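Local atomic coordinates of ferric-siderophore receptor protein (PDB entry 2X4L), a protein that probably binds ferric siderophores outside the cell membrane and hands them over for import. Residues K257-M265 with L314-G325; E64-T73 with V88-W98. All blocks are in the same frame, centred on the assembly; numbering follows the deposited sequence.

Contact 1 of 2, residues K257-M265 with L314-G325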
loop_
_atom_site.group_PDB
_atom_site.type_symbol
_atom_site.label_atom_id
_atom_site.label_comp_id
_atom_site.label_asym_id
_atom_site.label_seq_id
_atom_site.Cartn_x
_atom_site.Cartn_y
_atom_site.Cartn_z
ATOM N N LYS A 257 -6.457 23.785 -6.731
ATOM C CA LYS A 257 -5.158 24.418 -6.889
ATOM C C LYS A 257 -4.421 24.032 -8.155
ATOM O O LYS A 257 -3.772 24.909 -8.784
ATOM C CB LYS A 257 -4.296 24.219 -5.631
ATOM C CG LYS A 257 -2.933 24.826 -5.688
ATOM C CD LYS A 257 -2.131 24.772 -4.397
ATOM C CE LYS A 257 -0.775 25.386 -4.654
ATOM N NZ LYS A 257 0.077 25.455 -3.439
ATOM N N TYR A 258 -4.393 22.712 -8.413
ATOM C CA TYR A 258 -3.634 22.150 -9.517
ATOM C C TYR A 258 -4.583 21.597 -10.585
ATOM O O TYR A 258 -5.443 20.760 -10.319
ATOM C CB TYR A 258 -2.748 20.953 -9.048
ATOM C CG TYR A 258 -1.836 21.356 -7.939
ATOM C CD1 TYR A 258 -0.740 22.124 -8.192
ATOM C CD2 TYR A 258 -2.079 20.927 -6.670
ATOM C CE1 TYR A 258 0.121 22.508 -7.168
ATOM C CE2 TYR A 258 -1.264 21.279 -5.643
ATOM C CZ TYR A 258 -0.146 22.114 -5.916
ATOM O OH TYR A 258 0.743 22.479 -4.906
ATOM N N PRO A 259 -4.361 21.978 -11.826
ATOM C CA PRO A 259 -5.201 21.385 -12.892
ATOM C C PRO A 259 -4.783 19.881 -13.032
ATOM O O PRO A 259 -3.579 19.566 -13.077
ATOM C CB PRO A 259 -4.781 22.190 -14.097
ATOM C CG PRO A 259 -4.434 23.560 -13.454
ATOM C CD PRO A 259 -3.634 23.178 -12.295
ATOM N N ALA A 260 -5.784 19.006 -13.069
ATOM C CA ALA A 260 -5.522 17.591 -13.185
ATOM C C ALA A 260 -6.520 16.978 -14.161
ATOM O O ALA A 260 -7.677 17.449 -14.278
ATOM C CB ALA A 260 -5.637 16.941 -11.827
ATOM N N ASP A 261 -6.088 15.969 -14.917
ATOM C CA ASP A 261 -6.914 15.271 -15.837
ATOM C C ASP A 261 -7.436 13.939 -15.262
ATOM O O ASP A 261 -8.570 13.520 -15.512
ATOM C CB ASP A 261 -6.156 15.015 -17.137
ATOM C CG ASP A 261 -5.628 16.280 -17.693
ATOM O OD1 ASP A 261 -6.411 17.245 -17.849
ATOM O OD2 ASP A 261 -4.404 16.511 -17.805
ATOM N N VAL A 262 -6.580 13.257 -14.483
ATOM C CA VAL A 262 -6.965 11.997 -13.821
ATOM C C VAL A 262 -6.607 12.204 -12.349
ATOM O O VAL A 262 -5.485 12.691 -12.029
ATOM C CB VAL A 262 -6.145 10.797 -14.359
ATOM C CG1 VAL A 262 -6.412 9.576 -13.518
ATOM C CG2 VAL A 262 -6.517 10.579 -15.809
ATOM N N ILE A 263 -7.542 11.889 -11.465
ATOM C CA ILE A 263 -7.236 11.906 -9.992
ATOM C C ILE A 263 -7.280 10.481 -9.464
ATOM O O ILE A 263 -8.243 9.742 -9.760
ATOM C CB ILE A 263 -8.238 12.793 -9.281
ATOM C CG1 ILE A 263 -8.203 14.167 -9.878
ATOM C CG2 ILE A 263 -7.919 12.792 -7.748
ATOM C CD1 ILE A 263 -9.328 15.160 -9.237
ATOM N N ILE A 264 -6.219 10.091 -8.709
ATOM C CA ILE A 264 -6.154 8.789 -8.081
ATOM C C ILE A 264 -6.294 9.003 -6.579
ATOM O O ILE A 264 -5.482 9.777 -5.983
ATOM C CB ILE A 264 -4.938 8.012 -8.516
ATOM C CG1 ILE A 264 -3.565 8.597 -8.079
ATOM C CG2 ILE A 264 -4.963 7.972 -10.138
ATOM C CD1 ILE A 264 -2.306 7.732 -8.405
ATOM N N MET A 265 -7.367 8.462 -5.990
ATOM C CA MET A 265 -7.714 8.766 -4.599
ATOM C C MET A 265 -7.446 7.563 -3.686
ATOM O O MET A 265 -7.886 6.450 -3.932
ATOM C CB MET A 265 -9.203 9.110 -4.497
ATOM C CG MET A 265 -9.529 10.516 -5.125
ATOM S SD MET A 265 -8.714 11.846 -4.389
ATOM C CE MET A 265 -9.482 11.862 -2.760
ATOM N N LEU A 314 -4.390 2.396 -13.628
ATOM C CA LEU A 314 -3.832 3.701 -13.994
ATOM C C LEU A 314 -3.571 3.795 -15.513
ATOM O O LEU A 314 -3.877 4.818 -16.130
ATOM C CB LEU A 314 -2.539 3.981 -13.160
ATOM C CG LEU A 314 -1.899 5.340 -13.503
ATOM C CD1 LEU A 314 -2.853 6.542 -13.274
ATOM C CD2 LEU A 314 -0.746 5.543 -12.573
ATOM N N ALA A 315 -3.013 2.697 -16.086
ATOM C CA ALA A 315 -2.945 2.687 -17.538
ATOM C C ALA A 315 -4.298 2.924 -18.250
ATOM O O ALA A 315 -4.385 3.733 -19.169
ATOM C CB ALA A 315 -2.327 1.380 -18.058
ATOM N N GLU A 316 -5.325 2.205 -17.804
ATOM C CA GLU A 316 -6.653 2.347 -18.386
ATOM C C GLU A 316 -7.143 3.802 -18.283
ATOM O O GLU A 316 -7.708 4.337 -19.239
ATOM C CB GLU A 316 -7.620 1.389 -17.676
ATOM C CG GLU A 316 -9.052 1.497 -18.205
ATOM C CD GLU A 316 -9.959 0.572 -17.462
ATOM O OE1 GLU A 316 -10.017 0.529 -16.221
ATOM O OE2 GLU A 316 -10.621 -0.200 -18.149
ATOM N N ALA A 317 -6.955 4.432 -17.127
ATOM C CA ALA A 317 -7.435 5.747 -16.938
ATOM C C ALA A 317 -6.707 6.708 -17.899
ATOM O O ALA A 317 -7.326 7.521 -18.576
ATOM C CB ALA A 317 -7.215 6.193 -15.451
ATOM N N ILE A 318 -5.381 6.513 -18.025
ATOM C CA ILE A 318 -4.619 7.405 -18.917
ATOM C C ILE A 318 -4.965 7.173 -20.376
ATOM O O ILE A 318 -5.117 8.120 -21.148
ATOM C CB ILE A 318 -3.093 7.207 -18.648
ATOM C CG1 ILE A 318 -2.765 7.812 -17.237
ATOM C CG2 ILE A 318 -2.213 7.976 -19.718
ATOM C CD1 ILE A 318 -1.303 7.452 -16.829
ATOM N N GLU A 319 -5.111 5.918 -20.749
ATOM C CA GLU A 319 -5.479 5.561 -22.147
ATOM C C GLU A 319 -6.758 6.245 -22.591
ATOM O O GLU A 319 -6.840 6.701 -23.733
ATOM C CB GLU A 319 -5.655 4.000 -22.272
ATOM C CG GLU A 319 -4.344 3.251 -22.173
ATOM C CD GLU A 319 -4.492 1.820 -21.738
ATOM O OE1 GLU A 319 -5.682 1.346 -21.536
ATOM O OE2 GLU A 319 -3.446 1.131 -21.547
ATOM N N ASN A 320 -7.706 6.342 -21.663
ATOM C CA ASN A 320 -9.045 6.845 -22.023
ATOM C C ASN A 320 -9.290 8.277 -21.616
ATOM O O ASN A 320 -10.311 8.843 -22.058
ATOM C CB ASN A 320 -10.013 5.890 -21.441
ATOM C CG ASN A 320 -9.842 4.519 -22.104
ATOM O OD1 ASN A 320 -9.251 3.552 -21.542
ATOM N ND2 ASN A 320 -10.296 4.435 -23.372
ATOM N N ALA A 321 -8.346 8.899 -20.911
ATOM C CA ALA A 321 -8.602 10.231 -20.370
ATOM C C ALA A 321 -8.632 11.304 -21.467
ATOM O O ALA A 321 -7.842 11.293 -22.419
ATOM C CB ALA A 321 -7.475 10.562 -19.396
ATOM N N LYS A 322 -9.492 12.298 -21.261
ATOM C CA LYS A 322 -9.475 13.544 -21.981
ATOM C C LYS A 322 -8.723 14.573 -21.174
ATOM O O LYS A 322 -8.803 14.529 -19.960
ATOM C CB LYS A 322 -10.935 14.009 -22.161
ATOM C CG LYS A 322 -11.724 13.158 -23.135
ATOM C CD LYS A 322 -13.253 13.441 -22.954
ATOM C CE LYS A 322 -14.096 12.191 -23.253
ATOM N NZ LYS A 322 -13.816 11.675 -24.637
ATOM N N LYS A 323 -7.985 15.498 -21.827
ATOM C CA LYS A 323 -7.333 16.545 -21.096
ATOM C C LYS A 323 -8.453 17.529 -20.747
ATOM O O LYS A 323 -9.134 18.102 -21.636
ATOM C CB LYS A 323 -6.154 17.190 -21.882
ATOM C CG LYS A 323 -5.467 18.312 -21.127
ATOM C CD LYS A 323 -4.301 18.890 -21.943
ATOM C CE LYS A 323 -3.481 19.835 -21.090
ATOM N NZ LYS A 323 -2.651 20.783 -21.906
ATOM N N VAL A 324 -8.666 17.737 -19.457
ATOM C CA VAL A 324 -9.805 18.579 -18.993
ATOM C C VAL A 324 -9.460 19.638 -17.946
ATOM O O VAL A 324 -10.254 20.565 -17.720
ATOM C CB VAL A 324 -10.980 17.714 -18.453
ATOM C CG1 VAL A 324 -11.560 16.864 -19.608
ATOM C CG2 VAL A 324 -10.525 16.810 -17.256
ATOM N N GLY A 325 -8.331 19.469 -17.238
ATOM C CA GLY A 325 -8.005 20.294 -16.085
ATOM C C GLY A 325 -7.686 21.728 -16.434
ATOM O O GLY A 325 -7.185 22.028 -17.508
ATOM O OXT GLY A 325 -7.944 22.562 -15.553
#
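Val262 and Asp261 meet the C-terminal tail where the last helix, 304-320, packs on strand 262-266 of the mixed sheet, a helix-on-sheet layer in one lobe of this periplasmic-binding-protein fold. Asp261 ties the tail beyond the helix to the strand's start. Its CB lies 3.9 Å from Lys322 O. With chi1 at -55°, CG sits beside the backbone N and faces the turning chain at Lys323 and Val324. OD1 then takes two backbone N-H groups in succession. Val324 N comes to 2.8 Å, on the anti side and 34° out of the carboxylate plane. Gly325 N, at 3.0 Å, arrives nearly along the C-O axis in an almost straight bond (174°). OD2 passes the aliphatic CG of Lys323 and forms a salt bridge with Arg200, which also hydrogen-bonds Gly325 O. A short carboxylate suits this buried place: one oxygen fixes the tail, the other holds the arginine, whose charge probably eases the closeness of the terminal carboxylate. Gly325 is equally well placed, since a CB would run into Ala260 N; its OXT lies 3.5 Å from Pro259 CB.

Further along the strand the contact turns apolar. Val262 CG1 meets Ala317 CB, on the last turns of the helix, at 4.0 Å, and its CG2 meets Ala321 CB, just past the helix end, at 3.7 Å. The alanines offer a single methyl each, which leaves room for the valine's two branches. Lys196 NZ hydrogen-bonds the carbonyl oxygens of Ile318, Glu319 and Ala321 around the helix end. Deeper in, Leu314 and Ile264 cross obliquely, Leu314 CD1 and Ile264 CG2 meeting methyl to methyl at 4.0 Å.

Contact 2 of 2, residues E64-T73 with V88-W98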
loop_
_atom_site.group_PDB
_atom_site.type_symbol
_atom_site.label_atom_id
_atom_site.label_comp_id
_atom_site.label_asym_id
_atom_site.label_seq_id
_atom_site.Cartn_x
_atom_site.Cartn_y
_atom_site.Cartn_z
ATOM N N GLU A 64 0.239 -18.944 5.006
ATOM C CA GLU A 64 -0.813 -18.566 5.932
ATOM C C GLU A 64 -0.259 -17.839 7.130
ATOM O O GLU A 64 0.833 -18.125 7.604
ATOM C CB GLU A 64 -1.543 -19.832 6.414
ATOM C CG GLU A 64 -2.248 -19.818 7.791
ATOM C CD GLU A 64 -2.679 -21.246 8.327
ATOM O OE1 GLU A 64 -2.504 -22.265 7.603
ATOM O OE2 GLU A 64 -3.168 -21.343 9.495
ATOM N N VAL A 65 -1.013 -16.879 7.648
ATOM C CA VAL A 65 -0.704 -16.265 8.943
ATOM C C VAL A 65 -1.761 -16.654 10.009
ATOM O O VAL A 65 -2.915 -17.102 9.682
ATOM C CB VAL A 65 -0.572 -14.684 8.870
ATOM C CG1 VAL A 65 0.266 -14.371 7.698
ATOM C CG2 VAL A 65 -1.971 -14.025 8.740
ATOM N N LYS A 66 -1.354 -16.582 11.277
ATOM C CA LYS A 66 -2.307 -16.875 12.357
ATOM C C LYS A 66 -2.997 -15.614 12.882
ATOM O O LYS A 66 -4.173 -15.698 13.313
ATOM C CB LYS A 66 -1.599 -17.579 13.494
ATOM C CG LYS A 66 -0.970 -18.932 13.089
ATOM C CD LYS A 66 -2.016 -19.991 12.948
ATOM C CE LYS A 66 -1.543 -21.405 12.481
ATOM N NZ LYS A 66 -0.238 -21.895 12.909
ATOM N N GLY A 67 -2.314 -14.452 12.843
ATOM C CA GLY A 67 -2.962 -13.237 13.363
ATOM C C GLY A 67 -2.602 -12.060 12.462
ATOM O O GLY A 67 -1.567 -12.090 11.784
ATOM N N VAL A 68 -3.513 -11.090 12.454
ATOM C CA VAL A 68 -3.296 -9.868 11.677
ATOM C C VAL A 68 -3.592 -8.676 12.573
ATOM O O VAL A 68 -4.351 -8.756 13.532
ATOM C CB VAL A 68 -4.140 -9.757 10.372
ATOM C CG1 VAL A 68 -3.749 -10.913 9.463
ATOM C CG2 VAL A 68 -5.674 -9.745 10.644
ATOM N N PHE A 69 -3.053 -7.513 12.175
ATOM C CA PHE A 69 -3.426 -6.243 12.778
ATOM C C PHE A 69 -3.392 -5.180 11.695
ATOM O O PHE A 69 -2.466 -5.069 10.890
ATOM C CB PHE A 69 -2.445 -5.897 13.966
ATOM C CG PHE A 69 -1.003 -5.870 13.618
ATOM C CD1 PHE A 69 -0.376 -4.660 13.326
ATOM C CD2 PHE A 69 -0.246 -7.046 13.484
ATOM C CE1 PHE A 69 0.990 -4.568 12.977
ATOM C CE2 PHE A 69 1.150 -6.991 13.166
ATOM C CZ PHE A 69 1.751 -5.728 12.888
ATOM N N GLY A 70 -4.469 -4.365 11.709
ATOM C CA GLY A 70 -4.613 -3.319 10.679
ATOM C C GLY A 70 -6.054 -3.340 10.223
ATOM O O GLY A 70 -6.878 -4.102 10.681
ATOM N N PRO A 71 -6.362 -2.431 9.285
ATOM C CA PRO A 71 -7.702 -2.435 8.711
ATOM C C PRO A 71 -7.961 -3.777 8.065
ATOM O O PRO A 71 -7.311 -4.129 7.099
ATOM C CB PRO A 71 -7.625 -1.296 7.643
ATOM C CG PRO A 71 -6.492 -0.464 8.075
ATOM C CD PRO A 71 -5.458 -1.457 8.634
ATOM N N THR A 72 -8.944 -4.542 8.608
ATOM C CA THR A 72 -9.141 -5.927 8.190
ATOM C C THR A 72 -10.536 -6.204 7.674
ATOM O O THR A 72 -10.686 -6.880 6.659
ATOM C CB THR A 72 -8.773 -6.877 9.330
ATOM O OG1 THR A 72 -7.420 -6.606 9.761
ATOM C CG2 THR A 72 -8.775 -8.345 8.746
ATOM N N THR A 73 -11.563 -5.710 8.436
ATOM C CA THR A 73 -12.925 -5.820 7.928
ATOM C C THR A 73 -13.562 -4.449 7.959
ATOM O O THR A 73 -13.135 -3.526 8.689
ATOM C CB THR A 73 -13.800 -6.745 8.735
ATOM O OG1 THR A 73 -13.861 -6.288 10.110
ATOM C CG2 THR A 73 -13.283 -8.186 8.644
ATOM N N VAL A 88 -10.443 -13.751 6.231
ATOM C CA VAL A 88 -10.479 -12.888 7.441
ATOM C C VAL A 88 -11.211 -13.549 8.602
ATOM O O VAL A 88 -10.976 -13.179 9.770
ATOM C CB VAL A 88 -11.108 -11.455 7.124
ATOM C CG1 VAL A 88 -10.277 -10.810 6.089
ATOM C CG2 VAL A 88 -12.549 -11.519 6.758
ATOM N N ASP A 89 -12.060 -14.555 8.344
ATOM C CA ASP A 89 -12.706 -15.295 9.444
ATOM C C ASP A 89 -11.663 -16.191 10.108
ATOM O O ASP A 89 -11.769 -16.425 11.318
ATOM C CB ASP A 89 -13.936 -16.114 8.992
ATOM C CG ASP A 89 -14.634 -16.763 10.218
ATOM O OD1 ASP A 89 -15.158 -15.960 11.093
ATOM O OD2 ASP A 89 -14.565 -18.025 10.414
ATOM N N LYS A 90 -10.728 -16.796 9.347
ATOM C CA LYS A 90 -9.824 -17.772 9.956
ATOM C C LYS A 90 -8.755 -17.151 10.801
ATOM O O LYS A 90 -8.413 -17.689 11.892
ATOM C CB LYS A 90 -9.260 -18.619 8.809
ATOM C CG LYS A 90 -8.206 -19.639 9.278
ATOM C CD LYS A 90 -7.690 -20.435 8.056
ATOM C CE LYS A 90 -6.715 -21.539 8.425
ATOM N NZ LYS A 90 -7.312 -22.396 9.431
ATOM N N VAL A 91 -8.239 -16.040 10.349
ATOM C CA VAL A 91 -7.146 -15.426 11.112
ATOM C C VAL A 91 -7.697 -14.729 12.338
ATOM O O VAL A 91 -8.884 -14.467 12.411
ATOM C CB VAL A 91 -6.483 -14.296 10.261
ATOM C CG1 VAL A 91 -5.777 -14.872 8.945
ATOM C CG2 VAL A 91 -7.402 -13.196 9.870
ATOM N N THR A 92 -6.848 -14.523 13.341
ATOM C CA THR A 92 -7.284 -13.768 14.510
ATOM C C THR A 92 -6.944 -12.299 14.275
ATOM O O THR A 92 -5.790 -11.980 14.046
ATOM C CB THR A 92 -6.511 -14.265 15.771
ATOM O OG1 THR A 92 -6.934 -15.642 16.037
ATOM C CG2 THR A 92 -6.820 -13.367 16.992
ATOM N N VAL A 93 -7.952 -11.426 14.353
ATOM C CA VAL A 93 -7.746 -10.035 14.180
ATOM C C VAL A 93 -7.405 -9.439 15.570
ATOM O O VAL A 93 -8.216 -9.460 16.510
ATOM C CB VAL A 93 -9.033 -9.389 13.637
ATOM C CG1 VAL A 93 -8.933 -7.884 13.527
ATOM C CG2 VAL A 93 -9.314 -9.939 12.215
ATOM N N LEU A 94 -6.168 -8.883 15.657
ATOM C CA LEU A 94 -5.644 -8.350 16.894
ATOM C C LEU A 94 -5.976 -6.882 17.036
ATOM O O LEU A 94 -5.856 -6.317 18.143
ATOM C CB LEU A 94 -4.116 -8.557 16.883
ATOM C CG LEU A 94 -3.744 -10.039 16.899
ATOM C CD1 LEU A 94 -2.199 -10.111 16.657
ATOM C CD2 LEU A 94 -4.052 -10.734 18.222
ATOM N N GLY A 95 -6.332 -6.239 15.923
ATOM C CA GLY A 95 -6.667 -4.824 15.887
ATOM C C GLY A 95 -7.242 -4.633 14.461
ATOM O O GLY A 95 -6.713 -5.259 13.520
ATOM N N ASN A 96 -8.235 -3.752 14.339
ATOM C CA ASN A 96 -9.024 -3.646 13.078
ATOM C C ASN A 96 -8.934 -2.256 12.480
ATOM O O ASN A 96 -9.872 -1.805 11.760
ATOM C CB ASN A 96 -10.497 -4.072 13.304
ATOM C CG ASN A 96 -11.097 -4.734 12.085
ATOM O OD1 ASN A 96 -10.578 -4.642 10.975
ATOM N ND2 ASN A 96 -12.257 -5.394 12.297
ATOM N N GLU A 97 -7.833 -1.575 12.794
ATOM C CA GLU A 97 -7.521 -0.226 12.300
ATOM C C GLU A 97 -5.987 -0.122 12.456
ATOM O O GLU A 97 -5.371 -0.966 13.155
ATOM C CB GLU A 97 -8.285 0.916 13.028
ATOM C CG GLU A 97 -7.929 0.932 14.474
ATOM C CD GLU A 97 -8.753 1.918 15.320
ATOM O OE1 GLU A 97 -9.794 2.371 14.824
ATOM O OE2 GLU A 97 -8.347 2.235 16.485
ATOM N N TRP A 98 -5.421 0.915 11.828
ATOM C CA TRP A 98 -3.996 1.163 12.029
ATOM C C TRP A 98 -3.683 1.485 13.511
ATOM O O TRP A 98 -4.474 2.122 14.256
ATOM C CB TRP A 98 -3.595 2.323 11.159
ATOM C CG TRP A 98 -2.127 2.681 11.275
ATOM C CD1 TRP A 98 -1.132 2.279 10.425
ATOM C CD2 TRP A 98 -1.539 3.629 12.194
ATOM N NE1 TRP A 98 0.061 2.851 10.857
ATOM C CE2 TRP A 98 -0.144 3.632 11.934
ATOM C CE3 TRP A 98 -2.033 4.370 13.297
ATOM C CZ2 TRP A 98 0.741 4.509 12.646
ATOM C CZ3 TRP A 98 -1.103 5.175 14.063
ATOM C CH2 TRP A 98 0.230 5.194 13.731
HETATM O O HOH W 1 -5.555 -17.882 14.664
HETATM O O HOH W 2 -12.420 -1.992 10.998
#
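Val68 sets its CG2 methyl into the notch formed by Val91 and Val93, touching CG2 of each, at 3.9 Å and 4.0 Å respectively. Strand 67-69 here pairs in parallel with 92-95, the edge strand of the five-stranded parallel sheet in the other lobe. Backbone bonds join them: Thr92 N to Lys66 O, Val68 N to Thr92 O, and Leu94 N to Val68 O. Further on, Gly70 N bonds Gly95 O at 3.0 Å, its donor above the carbonyl plane. Gly67 suits a tight spot: a CB, pointing to the face opposite Val68, would come within 3.4 Å of Leu94 CD1.

Past the strands, Thr72 is the next bump. Its CG2, anti to the backbone N (chi1 -55° for OG1), lies against Val88 CG1 and Val93 CG2 and fills the hollow between them, each contact 3.9 Å. Its OG1 donates to Gly70 O and also bonds Thr52. An alanine here takes away the hydroxyl and CG2, which would probably leave Gly70 O and Thr52 without this partner and open a gap between Val88 and Val93. Thr73 CG2 rests on Val88 CG2.

Asn96 closes the far end with its amide. OD1 accepts Thr72 N nearly end-on and Thr73 N in the carbonyl plane, on a lone pair, while ND2 donates to Thr73 OG1 at 2.9 Å, close to the amide plane. An asparagine suits this task because it offers acceptor and donor together: three bonds grip one loop and probably fix the amide's rotation, and side-chain bonds take over from backbone bonds where the strands end.

How the contacts relate
Contacts 1 and 2 belong to separate lobes, on opposite sides of the chain's centre; their centres are 34 Å apart, and their nearest atoms, about 14 Å apart, do not touch. They share no strand or helix. Each is partly buried; contact 2 is rich in valine, contact 1 mixes valine, isoleucine, leucine and alanine. Contact 2 joins neighbouring strands at a sheet edge, so backbone-to-backbone hydrogen bonds carry much of it and an asparagine side chain takes over where the strands end. Contact 1 lays a helix on a strand, where methyl groups meet and no backbone pairs with backbone; its polar bonds come from one aspartate to the chain terminus, backed by an arginine.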